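Local coordinates for geranylgeranyl pyrophosphate synthase (Corynebacterium glutamicum, PDB 3LMD), which probably condenses isopentenyl diphosphate units with an allylic diphosphate in a magnesium-dependent reaction to build longer all-trans prenyl diphosphates, at residues Lys99-Val103 against Leu153-Leu157. Numbering follows the deposited sequence.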
loop_
_atom_site.group_PDB
_atom_site.type_symbol
_atom_site.label_atom_id
_atom_site.label_comp_id
_atom_site.label_asym_id
_atom_site.label_seq_id
_atom_site.Cartn_x
_atom_site.Cartn_y
_atom_site.Cartn_z
ATOM N N LYS A 99 -0.714 19.950 -5.386
ATOM C CA LYS A 99 -0.685 18.516 -5.672
ATOM C C LYS A 99 0.143 17.718 -4.626
ATOM O O LYS A 99 -0.243 16.611 -4.219
ATOM C CB LYS A 99 -0.109 18.310 -7.084
ATOM C CG LYS A 99 -0.248 16.929 -7.652
ATOM C CD LYS A 99 0.123 16.895 -9.171
ATOM C CE LYS A 99 -0.719 17.863 -10.013
ATOM N NZ LYS A 99 -0.631 17.583 -11.485
ATOM N N ALA A 100 1.300 18.246 -4.243
ATOM C CA ALA A 100 2.073 17.641 -3.141
ATOM C C ALA A 100 1.278 17.563 -1.832
ATOM O O ALA A 100 1.350 16.558 -1.127
ATOM C CB ALA A 100 3.413 18.370 -2.937
ATOM N N ALA A 101 0.507 18.596 -1.502
ATOM C CA ALA A 101 -0.277 18.616 -0.267
ATOM C C ALA A 101 -1.331 17.527 -0.307
ATOM O O ALA A 101 -1.626 16.884 0.723
ATOM C CB ALA A 101 -0.945 20.000 -0.046
ATOM N N VAL A 102 -1.861 17.290 -1.500
ATOM C CA VAL A 102 -2.861 16.256 -1.681
ATOM C C VAL A 102 -2.200 14.891 -1.487
ATOM O O VAL A 102 -2.772 14.002 -0.867
ATOM C CB VAL A 102 -3.569 16.360 -3.056
ATOM C CG1 VAL A 102 -4.391 15.067 -3.369
ATOM C CG2 VAL A 102 -4.461 17.640 -3.113
ATOM N N VAL A 103 -0.992 14.740 -2.021
ATOM C CA VAL A 103 -0.275 13.476 -1.847
ATOM C C VAL A 103 -0.058 13.204 -0.357
ATOM O O VAL A 103 -0.268 12.078 0.113
ATOM C CB VAL A 103 1.070 13.498 -2.599
ATOM C CG1 VAL A 103 1.994 12.312 -2.148
ATOM C CG2 VAL A 103 0.816 13.407 -4.129
ATOM N N LEU A 153 -0.293 10.943 -8.853
ATOM C CA LEU A 153 0.090 12.367 -8.691
ATOM C C LEU A 153 1.604 12.560 -8.568
ATOM O O LEU A 153 2.192 13.494 -9.139
ATOM C CB LEU A 153 -0.593 12.987 -7.468
ATOM C CG LEU A 153 -2.116 13.139 -7.545
ATOM C CD1 LEU A 153 -2.642 13.706 -6.213
ATOM C CD2 LEU A 153 -2.486 14.051 -8.747
ATOM N N MET A 154 2.249 11.691 -7.809
ATOM C CA MET A 154 3.725 11.763 -7.654
ATOM C C MET A 154 4.453 11.597 -8.967
ATOM O O MET A 154 5.527 12.165 -9.142
ATOM C CB MET A 154 4.235 10.670 -6.658
ATOM C CG MET A 154 3.812 11.005 -5.236
ATOM S SD MET A 154 4.706 9.965 -3.995
ATOM C CE MET A 154 4.888 8.573 -4.924
ATOM N N SER A 155 3.900 10.798 -9.883
ATOM C CA SER A 155 4.506 10.656 -11.217
ATOM C C SER A 155 4.585 11.992 -11.954
ATOM O O SER A 155 5.406 12.165 -12.856
ATOM C CB SER A 155 3.765 9.625 -12.091
ATOM O OG SER A 155 2.533 10.136 -12.661
ATOM N N GLN A 156 3.740 12.938 -11.560
ATOM C CA GLN A 156 3.753 14.253 -12.186
ATOM C C GLN A 156 4.612 15.228 -11.384
ATOM O O GLN A 156 4.960 16.310 -11.879
ATOM C CB GLN A 156 2.323 14.801 -12.332
ATOM C CG GLN A 156 1.428 13.912 -13.219
ATOM C CD GLN A 156 0.064 14.539 -13.437
ATOM O OE1 GLN A 156 -0.629 14.873 -12.473
ATOM N NE2 GLN A 156 -0.314 14.728 -14.700
ATOM N N LEU A 157 4.976 14.848 -10.164
ATOM C CA LEU A 157 5.738 15.742 -9.276
ATOM C C LEU A 157 7.239 15.526 -9.421
ATOM O O LEU A 157 8.010 16.405 -9.094
ATOM C CB LEU A 157 5.307 15.601 -7.803
ATOM C CG LEU A 157 3.865 16.113 -7.561
ATOM C CD1 LEU A 157 3.401 15.757 -6.148
ATOM C CD2 LEU A 157 3.862 17.636 -7.736
#
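Residues 99-103 against 153-157 form a largely buried helix-helix contact, in which helix 95-118 crosses helix 132-157 of an all-alpha chain; it illustrates how an apolar seam can carry a polar link at its margin. The first segment lies near the start of helix 95-118, the second late in helix 132-157. Locally the axes approach to 9.9 Å and run at 140°, roughly antiparallel but clearly splayed. Val103 and Leu153 form the heart of the seam: Val103 CG2 sits 3.6 Å from Leu153 CB, while the other methyl, Val103 CG1, meets Met154 CG at 3.8 Å. One turn further along the second helix, Leu157 CD1 closes on Val103 CG2 at 4.0 Å and on Ala100 CB at 4.1 Å, the small alanine leaving room for the leucine. Leu153 CD1 also touches Val102 CG1 at 3.6 Å, on the side covered by helix 34-55. Lys99 serves both the apolar contact and the polar link. Lys99 CG lies 3.8 Å from Leu153 CD2 and Lys99 CD 4.1 Å from Leu157 CD2, and a bend at chi3 (m) brings Lys99 NZ to donate a 2.9 Å hydrogen bond to Gln156 OE1. Neighbouring helices enclose the seam: Met154 rests on helix 159-181, and Ala100 and Leu157 on helix 188-214. Ser155, outside the pairing, packs on Ala163 of the second subunit. The pairing lies away from the metal-binding Asp115 and Asp119, and represents the helix-against-helix packing from which the all-alpha isoprenoid synthase fold is built.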